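PDB 3EXR: RmpD (Hexulose-6-phosphate synthase) from Streptococcus mutans, which belongs to the orotidine 5'-phosphate decarboxylase-like (HUMPS) family of enzymes and folds as a TIM barrel. Local coordinates for residues 147-161 and 173-185. Numbering follows the deposited sequence.
Sequences LLAGETWGEKDLNKV and VTGGLSVDTLKLF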
ATOM      1  N   LEU A 147      -6.124 -14.226 -15.444  1.00 19.53           N
ATOM      2  CA  LEU A 147      -6.015 -14.940 -14.186  1.00 20.15           C
ATOM      3  C   LEU A 147      -7.394 -15.403 -13.738  1.00 21.17           C
ATOM      4  O   LEU A 147      -7.593 -16.586 -13.452  1.00 21.88           O
ATOM      5  CB  LEU A 147      -5.386 -14.034 -13.114  1.00 19.69           C
ATOM      6  CG  LEU A 147      -5.121 -14.657 -11.740  1.00 20.43           C
ATOM      7  CD1 LEU A 147      -4.491 -16.048 -11.871  1.00 21.51           C
ATOM      8  CD2 LEU A 147      -4.234 -13.755 -10.934  1.00 19.67           C
ATOM      9  N   LEU A 148      -8.342 -14.470 -13.696  1.00 21.63           N
ATOM     10  CA  LEU A 148      -9.700 -14.789 -13.249  1.00 22.25           C
ATOM     11  C   LEU A 148     -10.364 -15.848 -14.147  1.00 22.28           C
ATOM     12  O   LEU A 148     -11.126 -16.694 -13.656  1.00 22.93           O
ATOM     13  CB  LEU A 148     -10.559 -13.519 -13.120  1.00 22.42           C
ATOM     14  CG  LEU A 148     -10.354 -12.579 -11.911  1.00 24.58           C
ATOM     15  CD1 LEU A 148     -11.574 -11.696 -11.755  1.00 26.69           C
ATOM     16  CD2 LEU A 148     -10.040 -13.289 -10.569  1.00 25.61           C
ATOM     17  N   ALA A 149     -10.032 -15.834 -15.431  1.00 22.59           N
ATOM     18  CA  ALA A 149     -10.572 -16.794 -16.390  1.00 22.62           C
ATOM     19  C   ALA A 149      -9.835 -18.140 -16.456  1.00 23.05           C
ATOM     20  O   ALA A 149     -10.264 -19.047 -17.138  1.00 23.40           O
ATOM     21  CB  ALA A 149     -10.637 -16.187 -17.745  1.00 22.68           C
ATOM     22  N   GLY A 150      -8.736 -18.270 -15.739  1.00 23.07           N
ATOM     23  CA  GLY A 150      -8.077 -19.561 -15.686  1.00 22.53           C
ATOM     24  C   GLY A 150      -7.169 -19.777 -16.868  1.00 22.29           C
ATOM     25  O   GLY A 150      -6.800 -20.895 -17.194  1.00 22.98           O
ATOM     26  N   GLU A 151      -6.799 -18.685 -17.508  1.00 21.75           N
ATOM     27  CA  GLU A 151      -6.052 -18.740 -18.745  1.00 21.44           C
ATOM     28  C   GLU A 151      -4.582 -19.001 -18.511  1.00 20.56           C
ATOM     29  O   GLU A 151      -4.060 -18.713 -17.456  1.00 20.61           O
ATOM     30  CB  GLU A 151      -6.226 -17.456 -19.516  1.00 22.29           C
ATOM     31  CG  GLU A 151      -7.522 -17.373 -20.233  1.00 24.28           C
ATOM     32  CD  GLU A 151      -7.600 -16.207 -21.186  1.00 27.96           C
ATOM     33  OE1 GLU A 151      -6.595 -15.868 -21.857  1.00 27.98           O
ATOM     34  OE2 GLU A 151      -8.694 -15.651 -21.269  1.00 29.74           O
ATOM     35  N   THR A 152      -3.926 -19.550 -19.516  1.00 19.52           N
ATOM     36  CA  THR A 152      -2.480 -19.587 -19.546  1.00 17.95           C
ATOM     37  C   THR A 152      -1.950 -18.153 -19.513  1.00 15.84           C
ATOM     38  O   THR A 152      -2.660 -17.218 -19.826  1.00 14.74           O
ATOM     39  CB  THR A 152      -1.964 -20.300 -20.807  1.00 18.47           C
ATOM     40  OG1 THR A 152      -0.639 -20.774 -20.603  1.00 18.29           O
ATOM     41  CG2 THR A 152      -1.992 -19.373 -22.006  1.00 19.57           C
ATOM     42  N   TRP A 153      -0.689 -18.015 -19.147  1.00 14.87           N
ATOM     43  CA  TRP A 153       0.019 -16.764 -19.344  1.00 14.25           C
ATOM     44  C   TRP A 153       0.112 -16.425 -20.819  1.00 14.36           C
ATOM     45  O   TRP A 153       0.694 -17.162 -21.581  1.00 14.93           O
ATOM     46  CB  TRP A 153       1.418 -16.834 -18.748  1.00 14.56           C
ATOM     47  CG  TRP A 153       1.443 -16.561 -17.294  1.00 13.32           C
ATOM     48  CD1 TRP A 153       0.901 -17.304 -16.313  1.00 13.41           C
ATOM     49  CD2 TRP A 153       2.067 -15.445 -16.654  1.00 11.32           C
ATOM     50  NE1 TRP A 153       1.130 -16.731 -15.096  1.00 12.29           N
ATOM     51  CE2 TRP A 153       1.850 -15.586 -15.276  1.00 11.67           C
ATOM     52  CE3 TRP A 153       2.789 -14.352 -17.113  1.00 11.72           C
ATOM     53  CZ2 TRP A 153       2.326 -14.669 -14.361  1.00 11.23           C
ATOM     54  CZ3 TRP A 153       3.254 -13.446 -16.202  1.00 12.43           C
ATOM     55  CH2 TRP A 153       3.023 -13.605 -14.844  1.00 12.69           C
ATOM     56  N   GLY A 154      -0.440 -15.286 -21.210  1.00 14.04           N
ATOM     57  CA  GLY A 154      -0.424 -14.908 -22.604  1.00 13.74           C
ATOM     58  C   GLY A 154       0.915 -14.374 -23.072  1.00 13.47           C
ATOM     59  O   GLY A 154       1.765 -14.036 -22.268  1.00 13.52           O
ATOM     60  N   GLU A 155       1.097 -14.285 -24.381  1.00 12.92           N
ATOM     61  CA  GLU A 155       2.368 -13.840 -24.910  1.00 13.66           C
ATOM     62  C   GLU A 155       2.739 -12.420 -24.520  1.00 13.33           C
ATOM     63  O   GLU A 155       3.895 -12.124 -24.306  1.00 13.28           O
ATOM     64  CB  GLU A 155       2.458 -14.019 -26.423  1.00 13.80           C
ATOM     65  CG  GLU A 155       2.463 -15.455 -26.852  1.00 14.40           C
ATOM     66  CD  GLU A 155       3.684 -16.220 -26.361  1.00 14.13           C
ATOM     67  OE1 GLU A 155       4.818 -15.801 -26.645  1.00 17.91           O
ATOM     68  OE2 GLU A 155       3.502 -17.221 -25.678  1.00 16.57           O
ATOM     69  N   LYS A 156       1.737 -11.552 -24.465  1.00 13.63           N
ATOM     70  CA  LYS A 156       1.957 -10.166 -24.061  1.00 13.35           C
ATOM     71  C   LYS A 156       2.560 -10.099 -22.656  1.00 12.65           C
ATOM     72  O   LYS A 156       3.533  -9.389 -22.446  1.00 12.43           O
ATOM     73  CB  LYS A 156       0.696  -9.350 -24.137  1.00 13.72           C
ATOM     74  N   ASP A 157       2.008 -10.847 -21.700  1.00 11.55           N
ATOM     75  CA  ASP A 157       2.573 -10.863 -20.351  1.00 12.06           C
ATOM     76  C   ASP A 157       3.986 -11.400 -20.390  1.00 11.14           C
ATOM     77  O   ASP A 157       4.875 -10.814 -19.781  1.00 10.87           O
ATOM     78  CB  ASP A 157       1.737 -11.709 -19.370  1.00 12.00           C
ATOM     79  CG  ASP A 157       0.527 -10.944 -18.759  1.00 12.23           C
ATOM     80  OD1 ASP A 157       0.479  -9.705 -18.780  1.00 12.40           O
ATOM     81  OD2 ASP A 157      -0.417 -11.592 -18.260  1.00 11.59           O
ATOM     82  N   LEU A 158       4.200 -12.521 -21.098  1.00 11.07           N
ATOM     83  CA  LEU A 158       5.528 -13.083 -21.202  1.00 11.32           C
ATOM     84  C   LEU A 158       6.539 -12.090 -21.819  1.00 11.28           C
ATOM     85  O   LEU A 158       7.673 -11.990 -21.365  1.00 11.59           O
ATOM     86  CB  LEU A 158       5.496 -14.429 -21.925  1.00 11.58           C
ATOM     87  CG  LEU A 158       4.703 -15.468 -21.122  1.00 11.78           C
ATOM     88  CD1 LEU A 158       4.486 -16.684 -21.979  1.00 11.77           C
ATOM     89  CD2 LEU A 158       5.368 -15.873 -19.817  1.00 12.25           C
ATOM     90  N   ASN A 159       6.112 -11.345 -22.835  1.00 11.85           N
ATOM     91  CA  ASN A 159       6.983 -10.356 -23.472  1.00 12.29           C
ATOM     92  C   ASN A 159       7.471  -9.286 -22.500  1.00 12.26           C
ATOM     93  O   ASN A 159       8.628  -8.855 -22.565  1.00 13.15           O
ATOM     94  CB  ASN A 159       6.279  -9.658 -24.628  1.00 12.53           C
ATOM     95  CG  ASN A 159       6.187 -10.507 -25.878  1.00 14.13           C
ATOM     96  OD1 ASN A 159       5.359 -10.225 -26.772  1.00 16.22           O
ATOM     97  ND2 ASN A 159       7.016 -11.536 -25.963  1.00 14.51           N
ATOM     98  N   LYS A 160       6.580  -8.837 -21.634  1.00 11.30           N
ATOM     99  CA  LYS A 160       6.937  -7.807 -20.661  1.00 10.88           C
ATOM    100  C   LYS A 160       7.897  -8.352 -19.602  1.00 10.21           C
ATOM    101  O   LYS A 160       8.875  -7.711 -19.231  1.00 10.46           O
ATOM    102  CB  LYS A 160       5.682  -7.181 -20.041  1.00 11.31           C
ATOM    103  CG  LYS A 160       4.757  -6.533 -21.090  1.00 11.22           C
ATOM    104  CD  LYS A 160       3.747  -5.584 -20.476  1.00 14.25           C
ATOM    105  CE  LYS A 160       4.401  -4.303 -20.021  1.00 15.54           C
ATOM    106  NZ  LYS A 160       3.351  -3.315 -19.585  1.00 18.21           N
ATOM    107  N   VAL A 161       7.618  -9.556 -19.118  1.00 10.17           N
ATOM    108  CA  VAL A 161       8.554 -10.246 -18.231  1.00 10.74           C
ATOM    109  C   VAL A 161       9.917 -10.350 -18.885  1.00 10.64           C
ATOM    110  O   VAL A 161      10.926  -9.998 -18.273  1.00 10.78           O
ATOM    111  CB  VAL A 161       8.016 -11.605 -17.762  1.00 10.33           C
ATOM    112  CG1 VAL A 161       9.085 -12.369 -16.982  1.00 11.30           C
ATOM    113  CG2 VAL A 161       6.717 -11.393 -16.925  1.00  9.92           C
ATOM    114  N   VAL A 173       7.317 -13.527 -10.613  1.00  8.31           N
ATOM    115  CA  VAL A 173       5.986 -13.586 -11.200  1.00  9.04           C
ATOM    116  C   VAL A 173       4.995 -14.182 -10.196  1.00  9.46           C
ATOM    117  O   VAL A 173       5.360 -14.992  -9.330  1.00  8.67           O
ATOM    118  CB  VAL A 173       5.955 -14.386 -12.544  1.00  9.89           C
ATOM    119  CG1 VAL A 173       6.783 -13.744 -13.616  1.00  9.66           C
ATOM    120  CG2 VAL A 173       6.415 -15.813 -12.320  1.00  9.48           C
ATOM    121  N   THR A 174       3.736 -13.777 -10.326  1.00  9.70           N
ATOM    122  CA  THR A 174       2.666 -14.295  -9.477  1.00 11.37           C
ATOM    123  C   THR A 174       1.379 -14.360 -10.246  1.00 11.14           C
ATOM    124  O   THR A 174       1.166 -13.561 -11.172  1.00 11.56           O
ATOM    125  CB  THR A 174       2.509 -13.438  -8.211  1.00 11.09           C
ATOM    126  OG1 THR A 174       1.617 -14.097  -7.299  1.00 14.14           O
ATOM    127  CG2 THR A 174       1.915 -12.076  -8.501  1.00 11.62           C
ATOM    128  N   GLY A 175       0.530 -15.333  -9.888  1.00 11.27           N
ATOM    129  CA  GLY A 175      -0.743 -15.565 -10.573  1.00 11.96           C
ATOM    130  C   GLY A 175      -0.637 -16.678 -11.595  1.00 12.56           C
ATOM    131  O   GLY A 175       0.299 -16.694 -12.370  1.00 13.42           O
ATOM    132  N   GLY A 176      -1.580 -17.630 -11.573  1.00 13.51           N
ATOM    133  CA  GLY A 176      -1.640 -18.647 -12.613  1.00 14.36           C
ATOM    134  C   GLY A 176      -0.521 -19.661 -12.507  1.00 15.28           C
ATOM    135  O   GLY A 176      -0.122 -20.272 -13.513  1.00 15.57           O
ATOM    136  N   LEU A 177       0.021 -19.841 -11.307  1.00 15.04           N
ATOM    137  CA  LEU A 177       1.154 -20.728 -11.138  1.00 15.81           C
ATOM    138  C   LEU A 177       0.735 -22.032 -10.495  1.00 17.22           C
ATOM    139  O   LEU A 177       0.097 -22.037  -9.450  1.00 18.06           O
ATOM    140  CB  LEU A 177       2.234 -20.080 -10.294  1.00 14.85           C
ATOM    141  CG  LEU A 177       2.708 -18.713 -10.770  1.00 14.52           C
ATOM    142  CD1 LEU A 177       3.784 -18.262  -9.825  1.00 14.38           C
ATOM    143  CD2 LEU A 177       3.196 -18.749 -12.198  1.00 13.75           C
ATOM    144  N   SER A 178       1.110 -23.126 -11.133  1.00 18.43           N
ATOM    145  CA  SER A 178       0.936 -24.445 -10.550  1.00 19.43           C
ATOM    146  C   SER A 178       2.036 -25.335 -11.081  1.00 19.35           C
ATOM    147  O   SER A 178       2.743 -24.982 -12.032  1.00 18.11           O
ATOM    148  CB  SER A 178      -0.451 -25.017 -10.882  1.00 20.29           C
ATOM    149  OG  SER A 178      -0.583 -25.294 -12.269  1.00 22.30           O
ATOM    150  N   VAL A 179       2.194 -26.501 -10.486  1.00 19.80           N
ATOM    151  CA  VAL A 179       3.276 -27.376 -10.919  1.00 20.64           C
ATOM    152  C   VAL A 179       3.145 -27.698 -12.422  1.00 21.88           C
ATOM    153  O   VAL A 179       4.139 -27.725 -13.149  1.00 22.12           O
ATOM    154  CB  VAL A 179       3.414 -28.623  -9.957  1.00 20.54           C
ATOM    155  CG1 VAL A 179       2.176 -29.510  -9.989  1.00 20.82           C
ATOM    156  CG2 VAL A 179       4.705 -29.392 -10.215  1.00 20.27           C
ATOM    157  N   ASP A 180       1.921 -27.881 -12.894  1.00 23.30           N
ATOM    158  CA  ASP A 180       1.682 -28.136 -14.309  1.00 24.81           C
ATOM    159  C   ASP A 180       1.925 -26.931 -15.226  1.00 24.38           C
ATOM    160  O   ASP A 180       2.201 -27.111 -16.406  1.00 25.18           O
ATOM    161  CB  ASP A 180       0.265 -28.704 -14.515  1.00 26.14           C
ATOM    162  CG  ASP A 180       0.031 -29.985 -13.726  1.00 29.67           C
ATOM    163  OD1 ASP A 180       0.968 -30.805 -13.624  1.00 33.53           O
ATOM    164  OD2 ASP A 180      -1.073 -30.216 -13.167  1.00 34.50           O
ATOM    165  N   THR A 181       1.856 -25.704 -14.707  1.00 24.18           N
ATOM    166  CA  THR A 181       2.073 -24.512 -15.572  1.00 23.52           C
ATOM    167  C   THR A 181       3.470 -23.915 -15.557  1.00 22.53           C
ATOM    168  O   THR A 181       3.735 -22.941 -16.266  1.00 22.91           O
ATOM    169  CB  THR A 181       1.069 -23.368 -15.289  1.00 23.56           C
ATOM    170  OG1 THR A 181       1.409 -22.680 -14.072  1.00 24.52           O
ATOM    171  CG2 THR A 181      -0.344 -23.893 -15.176  1.00 24.05           C
ATOM    172  N   LEU A 182       4.364 -24.447 -14.742  1.00 20.44           N
ATOM    173  CA  LEU A 182       5.714 -23.944 -14.760  1.00 19.41           C
ATOM    174  C   LEU A 182       6.321 -24.081 -16.161  1.00 17.94           C
ATOM    175  O   LEU A 182       6.977 -23.169 -16.610  1.00 17.96           O
ATOM    176  CB  LEU A 182       6.586 -24.620 -13.718  1.00 19.43           C
ATOM    177  CG  LEU A 182       6.345 -24.176 -12.283  1.00 20.70           C
ATOM    178  CD1 LEU A 182       6.951 -25.185 -11.339  1.00 22.18           C
ATOM    179  CD2 LEU A 182       6.918 -22.770 -12.027  1.00 22.36           C
ATOM    180  N   LYS A 183       6.052 -25.189 -16.854  1.00 17.54           N
ATOM    181  CA  LYS A 183       6.610 -25.409 -18.195  1.00 17.12           C
ATOM    182  C   LYS A 183       6.326 -24.260 -19.194  1.00 16.44           C
ATOM    183  O   LYS A 183       7.087 -24.057 -20.127  1.00 15.68           O
ATOM    184  CB  LYS A 183       6.188 -26.788 -18.763  1.00 17.67           C
ATOM    185  CG  LYS A 183       4.724 -26.958 -19.102  1.00 20.22           C
ATOM    186  CD  LYS A 183       4.447 -28.322 -19.733  1.00 23.32           C
ATOM    187  CE  LYS A 183       4.648 -29.478 -18.750  1.00 25.10           C
ATOM    188  NZ  LYS A 183       3.801 -29.398 -17.531  1.00 25.76           N
ATOM    189  N   LEU A 184       5.266 -23.481 -18.967  1.00 16.80           N
ATOM    190  CA  LEU A 184       4.993 -22.269 -19.776  1.00 18.23           C
ATOM    191  C   LEU A 184       6.171 -21.313 -19.810  1.00 17.04           C
ATOM    192  O   LEU A 184       6.355 -20.564 -20.775  1.00 17.20           O
ATOM    193  CB  LEU A 184       3.824 -21.462 -19.190  1.00 18.96           C
ATOM    194  CG  LEU A 184       2.493 -22.152 -18.990  1.00 22.42           C
ATOM    195  CD1 LEU A 184       1.510 -21.196 -18.287  1.00 23.02           C
ATOM    196  CD2 LEU A 184       1.988 -22.627 -20.320  1.00 24.70           C
ATOM    197  N   PHE A 185       6.919 -21.300 -18.717  1.00 15.15           N
ATOM    198  CA  PHE A 185       8.011 -20.373 -18.514  1.00 14.45           C
ATOM    199  C   PHE A 185       9.363 -20.902 -18.970  1.00 14.18           C
ATOM    200  O   PHE A 185      10.382 -20.269 -18.726  1.00 14.12           O
ATOM    201  CB  PHE A 185       8.097 -20.008 -17.039  1.00 14.13           C
ATOM    202  CG  PHE A 185       6.932 -19.159 -16.554  1.00 14.19           C
ATOM    203  CD1 PHE A 185       6.956 -17.782 -16.694  1.00 14.87           C
ATOM    204  CD2 PHE A 185       5.823 -19.755 -15.964  1.00 14.85           C
ATOM    205  CE1 PHE A 185       5.874 -17.002 -16.211  1.00 15.03           C
ATOM    206  CE2 PHE A 185       4.754 -18.998 -15.506  1.00 15.59           C
ATOM    207  CZ  PHE A 185       4.773 -17.621 -15.643  1.00 14.95           C
TER
HETATM  208  O   HOH W   1      -1.456 -20.146 -16.018  1.00 18.22           O
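Trp153 reaches across to the end of strand 170-174 and the turn after it, packing between two successive beta-alpha units of this eight-stranded TIM barrel. Its CB lies 4.4 Å from Leu184 CD1, a loose apolar contact at the base of the side chain. With CG turned away from its own carbonyl carbon (chi1 -83°), the indole presents one face to the edge of Phe185, whose CZ sits over its centre, 3.6 Å from Trp153 CE2. The rings form an edge-to-face pair with planes at 66°. Along the indole edge, NE1 donates to Gly175 O at 2.9 Å; the oxygen lies near the indole plane, while NE1 is tilted 27° out of the carbonyl plane. Tryptophan thus suits its place by offering a broad apolar face to Phe185 while the one polar group of its side chain goes to a backbone carbonyl. Farther out, CZ2 passes the carbonyl of Thr174, and CH2 ends against Val173, a compact beta-branched residue that also meets Val161 of helix 155-167.

Leu158, from the same helix, sets CD2 near Phe185 CE1 at 3.8 Å, and Phe193 of the next strand packs edge-to-face with Phe185. At the other end of the contact, Leu147 extends both methyls over the bare, positive-phi backbone of Gly175 and Gly176, CD1 lying 3.3 Å from Gly176 N. Beside Trp153 CD1, in the indole plane, a water hydrogen-bonds to Gly176 O at 2.8 Å, and Thr181 OG1 donates to that same oxygen, in the carbonyl plane on a lone pair.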